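Local coordinates for uncharacterized protein VP1736 (PDB 3LXQ) that is of unknown function but carries a sulfatase-family domain with the alpha/beta core of the alkaline phosphatase clan, at residues A[121-126]-A[323-328]; A[343-348]-A[363-368]. All coordinates share one frame; numbering follows the deposited sequence.

Interaction 1: residues A[121-126]-A[323-328]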
loop_
_atom_site.group_PDB
_atom_site.type_symbol
_atom_site.label_atom_id
_atom_site.label_comp_id
_atom_site.label_asym_id
_atom_site.label_seq_id
_atom_site.Cartn_x
_atom_site.Cartn_y
_atom_site.Cartn_z
ATOM N N TRP A 121 -9.059 -10.089 8.355
ATOM C CA TRP A 121 -9.600 -9.596 7.091
ATOM C C TRP A 121 -8.534 -9.717 5.984
ATOM O O TRP A 121 -7.619 -8.897 5.879
ATOM C CB TRP A 121 -10.088 -8.162 7.295
ATOM C CG TRP A 121 -10.850 -7.527 6.142
ATOM C CD1 TRP A 121 -11.201 -8.104 4.948
ATOM C CD2 TRP A 121 -11.386 -6.199 6.113
ATOM N NE1 TRP A 121 -11.900 -7.208 4.177
ATOM C CE2 TRP A 121 -12.031 -6.035 4.869
ATOM C CE3 TRP A 121 -11.371 -5.130 7.014
ATOM C CZ2 TRP A 121 -12.641 -4.843 4.499
ATOM C CZ3 TRP A 121 -11.996 -3.947 6.650
ATOM C CH2 TRP A 121 -12.617 -3.812 5.401
ATOM N N GLN A 122 -8.665 -10.772 5.191
ATOM C CA GLN A 122 -7.691 -11.166 4.177
ATOM C C GLN A 122 -8.216 -10.700 2.839
ATOM O O GLN A 122 -9.397 -10.905 2.534
ATOM C CB GLN A 122 -7.532 -12.693 4.201
ATOM C CG GLN A 122 -7.051 -13.348 2.911
ATOM C CD GLN A 122 -7.142 -14.873 2.952
ATOM O OE1 GLN A 122 -7.523 -15.460 3.969
ATOM N NE2 GLN A 122 -6.789 -15.522 1.843
ATOM N N PHE A 123 -7.368 -10.042 2.047
ATOM C CA PHE A 123 -7.797 -9.569 0.720
ATOM C C PHE A 123 -7.158 -10.456 -0.327
ATOM O O PHE A 123 -5.933 -10.517 -0.415
ATOM C CB PHE A 123 -7.377 -8.110 0.492
ATOM C CG PHE A 123 -8.023 -7.121 1.428
ATOM C CD1 PHE A 123 -7.521 -6.924 2.709
ATOM C CD2 PHE A 123 -9.109 -6.371 1.017
ATOM C CE1 PHE A 123 -8.110 -5.986 3.569
ATOM C CE2 PHE A 123 -9.712 -5.436 1.871
ATOM C CZ PHE A 123 -9.210 -5.243 3.140
ATOM N N THR A 124 -7.968 -11.152 -1.116
ATOM C CA THR A 124 -7.428 -12.149 -2.048
ATOM C C THR A 124 -7.266 -11.579 -3.438
ATOM O O THR A 124 -6.690 -12.228 -4.316
ATOM C CB THR A 124 -8.292 -13.429 -2.129
ATOM O OG1 THR A 124 -9.542 -13.128 -2.772
ATOM C CG2 THR A 124 -8.540 -14.001 -0.740
ATOM N N GLN A 125 -7.766 -10.363 -3.631
ATOM C CA GLN A 125 -7.652 -9.667 -4.909
ATOM C C GLN A 125 -7.113 -8.240 -4.755
ATOM O O GLN A 125 -7.637 -7.319 -5.364
ATOM C CB GLN A 125 -9.006 -9.635 -5.640
ATOM C CG GLN A 125 -9.421 -10.979 -6.213
ATOM C CD GLN A 125 -8.452 -11.499 -7.263
ATOM O OE1 GLN A 125 -8.164 -12.695 -7.320
ATOM N NE2 GLN A 125 -7.960 -10.605 -8.111
HETATM N N MSE A 126 -6.059 -8.106 -3.954
HETATM C CA MSE A 126 -5.356 -6.858 -3.704
HETATM C C MSE A 126 -4.224 -6.631 -4.705
HETATM O O MSE A 126 -3.416 -7.524 -4.954
HETATM C CB MSE A 126 -4.769 -6.870 -2.290
HETATM C CG MSE A 126 -4.059 -5.581 -1.897
HETATM SE SE MSE A 126 -5.208 -4.005 -1.862
HETATM C CE MSE A 126 -6.609 -4.693 -0.694
ATOM N N ILE A 323 -0.719 -8.874 -4.564
ATOM C CA ILE A 323 -0.025 -8.762 -3.293
ATOM C C ILE A 323 -0.943 -9.216 -2.171
ATOM O O ILE A 323 -2.162 -9.163 -2.309
ATOM C CB ILE A 323 0.486 -7.304 -3.023
ATOM C CG1 ILE A 323 -0.624 -6.260 -3.208
ATOM C CG2 ILE A 323 1.626 -6.955 -3.960
ATOM C CD1 ILE A 323 -0.344 -4.924 -2.492
ATOM N N PRO A 324 -0.360 -9.696 -1.062
ATOM C CA PRO A 324 -1.168 -9.975 0.119
ATOM C C PRO A 324 -1.567 -8.690 0.826
ATOM O O PRO A 324 -0.873 -7.681 0.726
ATOM C CB PRO A 324 -0.212 -10.772 1.008
ATOM C CG PRO A 324 1.153 -10.272 0.625
ATOM C CD PRO A 324 1.063 -10.011 -0.848
ATOM N N ALA A 325 -2.698 -8.724 1.516
ATOM C CA ALA A 325 -3.082 -7.642 2.401
ATOM C C ALA A 325 -3.907 -8.271 3.485
ATOM O O ALA A 325 -4.785 -9.074 3.203
ATOM C CB ALA A 325 -3.886 -6.574 1.660
ATOM N N LEU A 326 -3.602 -7.912 4.724
ATOM C CA LEU A 326 -4.282 -8.462 5.885
ATOM C C LEU A 326 -4.527 -7.364 6.890
ATOM O O LEU A 326 -3.604 -6.660 7.278
ATOM C CB LEU A 326 -3.414 -9.558 6.520
ATOM C CG LEU A 326 -3.845 -10.506 7.658
ATOM C CD1 LEU A 326 -3.102 -10.169 8.929
ATOM C CD2 LEU A 326 -5.350 -10.581 7.915
ATOM N N ILE A 327 -5.776 -7.211 7.309
ATOM C CA ILE A 327 -6.072 -6.309 8.399
ATOM C C ILE A 327 -6.446 -7.187 9.585
ATOM O O ILE A 327 -7.304 -8.065 9.489
ATOM C CB ILE A 327 -7.182 -5.294 8.053
ATOM C CG1 ILE A 327 -6.746 -4.393 6.882
ATOM C CG2 ILE A 327 -7.547 -4.461 9.287
ATOM C CD1 ILE A 327 -7.836 -3.429 6.396
ATOM N N ILE A 328 -5.763 -6.956 10.693
ATOM C CA ILE A 328 -5.889 -7.808 11.856
ATOM C C ILE A 328 -5.877 -6.936 13.107
ATOM O O ILE A 328 -5.255 -5.867 13.142
ATOM C CB ILE A 328 -4.781 -8.906 11.872
ATOM C CG1 ILE A 328 -5.021 -9.930 12.989
ATOM C CG2 ILE A 328 -3.379 -8.285 11.922
ATOM C CD1 ILE A 328 -4.224 -11.234 12.814
HETATM O O HOH W 1 -4.541 -10.361 -2.859
#
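Phe123 lays its ring against the methyl ends of two partners: CD1 packs on Ala325 CB, and CE1 meets Ile327 CD1 at 3.8 Å, the methyl arriving near the plane of the ring. With CG anti to its own carbonyl carbon (chi1 -64°), the ring also has Ala325 O in plane at its edge, and one face is turned to Trp121 CD1. Trp121 places CG anti to its backbone N, so the indole runs side by side with Ile327 and CE3 lies 4.0 Å from Ile327 CD1. That one methyl therefore touches both aromatics. The indole NE1 is hydrogen-bonded to Asp337 OD2.

The backbones of 121-123 and 325-328 run antiparallel within the mixed sheet of this sulfatase-family domain, Trp121 and Ile327 sharing one face, Gln122 and Leu326 the other. Trp121 and Ile327 form a hydrogen-bonded pair, N to O both ways; the bond from Ile327 N to Trp121 O, 2.9 Å, is the straighter, 168° at the hydrogen. Phe123 N reaches Ala325 O at 3.0 Å. Leu326 swings CD2 to within 3.5 Å of Trp121 O.

After Phe123 the direct pairing is interrupted, and a water takes its place: it donates to Phe123 O and to Ile323 O and accepts from Met126 N at 2.9 Å. Beyond it Ile323 N hydrogen-bonds Met126 O, the donor lying above the carbonyl plane. Here selenomethionine Met126, bent at chi2 and chi3, sets CG 3.7 Å from Ala325 CB and equally close to Ile323 CG1, the latter in the crowded position between backbone N and carbonyl carbon.

Interaction 2: residues A[343-348]-A[363-368]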
loop_
_atom_site.group_PDB
_atom_site.type_symbol
_atom_site.label_atom_id
_atom_site.label_comp_id
_atom_site.label_asym_id
_atom_site.label_seq_id
_atom_site.Cartn_x
_atom_site.Cartn_y
_atom_site.Cartn_z
ATOM N N ASN A 343 -3.865 -1.022 -3.143
ATOM C CA ASN A 343 -3.311 -0.523 -1.885
ATOM C C ASN A 343 -3.669 0.942 -1.561
ATOM O O ASN A 343 -3.678 1.324 -0.396
ATOM C CB ASN A 343 -1.793 -0.777 -1.784
ATOM C CG ASN A 343 -1.010 -0.316 -3.001
ATOM O OD1 ASN A 343 -1.557 0.202 -3.984
ATOM N ND2 ASN A 343 0.307 -0.507 -2.934
ATOM N N ILE A 344 -3.982 1.752 -2.579
ATOM C CA ILE A 344 -4.510 3.108 -2.334
ATOM C C ILE A 344 -5.917 3.122 -1.680
ATOM O O ILE A 344 -6.360 4.170 -1.185
ATOM C CB ILE A 344 -4.516 3.998 -3.604
ATOM C CG1 ILE A 344 -5.462 3.437 -4.666
ATOM C CG2 ILE A 344 -3.102 4.185 -4.177
ATOM C CD1 ILE A 344 -5.892 4.453 -5.679
ATOM N N ASP A 345 -6.599 1.977 -1.651
ATOM C CA ASP A 345 -7.868 1.845 -0.914
ATOM C C ASP A 345 -7.626 1.589 0.570
ATOM O O ASP A 345 -8.542 1.698 1.394
ATOM C CB ASP A 345 -8.741 0.714 -1.484
ATOM C CG ASP A 345 -9.034 0.883 -2.970
ATOM O OD1 ASP A 345 -9.225 2.025 -3.405
ATOM O OD2 ASP A 345 -9.078 -0.130 -3.704
HETATM N N MSE A 346 -6.392 1.252 0.916
HETATM C CA MSE A 346 -6.105 0.924 2.293
HETATM C C MSE A 346 -6.177 2.138 3.236
HETATM O O MSE A 346 -6.821 2.045 4.275
HETATM C CB MSE A 346 -4.813 0.126 2.425
HETATM C CG MSE A 346 -4.895 -1.249 1.778
HETATM SE SE MSE A 346 -6.193 -2.446 2.655
HETATM C CE MSE A 346 -7.803 -2.063 1.578
ATOM N N PRO A 347 -5.582 3.287 2.850
ATOM C CA PRO A 347 -5.682 4.373 3.835
ATOM C C PRO A 347 -7.114 4.811 4.167
ATOM O O PRO A 347 -7.383 4.993 5.340
ATOM C CB PRO A 347 -4.883 5.529 3.224
ATOM C CG PRO A 347 -4.176 4.978 2.046
ATOM C CD PRO A 347 -4.612 3.578 1.778
ATOM N N PRO A 348 -8.008 5.002 3.155
ATOM C CA PRO A 348 -9.422 5.294 3.504
ATOM C C PRO A 348 -10.093 4.193 4.336
ATOM O O PRO A 348 -10.858 4.490 5.264
ATOM C CB PRO A 348 -10.129 5.441 2.135
ATOM C CG PRO A 348 -9.059 5.266 1.079
ATOM C CD PRO A 348 -7.728 5.240 1.725
ATOM N N ILE A 363 -9.239 9.252 -3.473
ATOM C CA ILE A 363 -10.271 8.636 -4.283
ATOM C C ILE A 363 -10.362 7.122 -4.048
ATOM O O ILE A 363 -11.235 6.451 -4.600
ATOM C CB ILE A 363 -10.114 8.963 -5.785
ATOM C CG1 ILE A 363 -8.821 8.357 -6.350
ATOM C CG2 ILE A 363 -10.160 10.470 -5.990
ATOM C CD1 ILE A 363 -8.719 8.420 -7.863
ATOM N N GLY A 364 -9.469 6.595 -3.210
ATOM C CA GLY A 364 -9.534 5.196 -2.790
ATOM C C GLY A 364 -10.754 4.899 -1.924
ATOM O O GLY A 364 -11.281 5.783 -1.247
ATOM N N ARG A 365 -11.168 3.636 -1.931
ATOM C CA ARG A 365 -12.440 3.196 -1.364
ATOM C C ARG A 365 -12.295 2.856 0.118
ATOM O O ARG A 365 -11.270 2.313 0.547
ATOM C CB ARG A 365 -12.945 1.963 -2.109
ATOM C CG ARG A 365 -13.556 2.230 -3.480
ATOM C CD ARG A 365 -12.521 2.518 -4.583
ATOM N NE ARG A 365 -13.190 2.664 -5.880
ATOM C CZ ARG A 365 -13.539 1.641 -6.666
ATOM N NH1 ARG A 365 -13.244 0.392 -6.316
ATOM N NH2 ARG A 365 -14.179 1.869 -7.819
ATOM N N ASP A 366 -13.317 3.207 0.889
ATOM C CA ASP A 366 -13.451 2.751 2.269
ATOM C C ASP A 366 -14.126 1.404 2.164
ATOM O O ASP A 366 -15.334 1.304 1.924
ATOM C CB ASP A 366 -14.304 3.729 3.071
ATOM C CG ASP A 366 -14.597 3.252 4.502
ATOM O OD1 ASP A 366 -14.257 2.104 4.872
ATOM O OD2 ASP A 366 -15.189 4.047 5.271
ATOM N N LEU A 367 -13.345 0.354 2.332
ATOM C CA LEU A 367 -13.852 -0.985 2.038
ATOM C C LEU A 367 -14.566 -1.623 3.230
ATOM O O LEU A 367 -14.978 -2.781 3.159
ATOM C CB LEU A 367 -12.740 -1.878 1.486
ATOM C CG LEU A 367 -12.225 -1.425 0.113
ATOM C CD1 LEU A 367 -10.874 -2.041 -0.220
ATOM C CD2 LEU A 367 -13.255 -1.670 -1.002
ATOM N N THR A 368 -14.719 -0.856 4.309
ATOM C CA THR A 368 -15.576 -1.268 5.414
ATOM C C THR A 368 -17.038 -1.130 4.985
ATOM O O THR A 368 -17.938 -1.653 5.641
ATOM C CB THR A 368 -15.367 -0.432 6.703
ATOM O OG1 THR A 368 -15.747 0.927 6.464
ATOM C CG2 THR A 368 -13.923 -0.508 7.208
HETATM O O HOH W 2 -6.856 6.835 -1.983
HETATM O O HOH W 3 -11.741 -1.090 -4.366
#
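Asp345 and Arg365 lie side by side and point the same way, their carboxylate and guanidinium planes only 18° apart, yet no direct salt bridge joins them: OD1 of Asp345 stays 4.7 Å from NE of Arg365. A water joins the two tips instead, donating to Asp345 OD2 and accepting from Arg365 NH1, in plane at the edge of the guanidinium. The direct grip is on the backbone, where Arg365 N hydrogen-bonds Asp345 OD1 at 2.9 Å from above the carboxylate plane. Asp345 OD1 also forms a salt bridge with Arg377 and OD2 accepts from Asn342 N, so the buried carboxylate is held at both oxygens and probably stays ionised. The guanidinium is tied by NH2 to Asp375 O and Ser60 O, and by NE to Ser61 O.

Gly364, with no side chain, brings its CA to 3.2 Å from Asp345 OD1 and 3.7 Å from Ile344 O. A second water spans Ile344 O and Gly364 N. Pro348 brings the CG of its ring to 3.3 Å from Gly364 O. Leu367 and selenomethionine Met346 cross at about a right angle, tip to tip, with CD1 of Leu367 3.6 Å from CE of Met346. Farther along, Asp366 OD1 takes both Thr368 N and Thr368 OG1, the latter at a very short 2.5 Å; the first bond makes an Asx turn.

The irregular run 363-368 thus lies along the 3-10 turn 343-345 and the first turn of helix 346-353, with Thr349 OG1 hydrogen-bonded to Leu367 N and Asp345 O, while Met346 reaches across to strands 121-127 and 298-304.

Both interactions are buried, and they touch through side-chain and main-chain atoms alike. Interaction 1 joins two strands of the large mixed sheet that lie far apart in sequence; interaction 2 joins a 3-10 turn and the helix after it to a nearby loop. Both use bridging waters, but the first is mainly main-chain pairing plus apolar contact, whereas the second turns on a buried carboxylate that takes a backbone N-H and meets the guanidinium of Arg365 through water. The seam between them is formed by helix 346-353, the turn before it and the loop 363-368, all lying against the sheet: Met126 CE lies 3.7 Å from Met346 CE, and Trp121 CZ2 3.4 Å from Leu367 O.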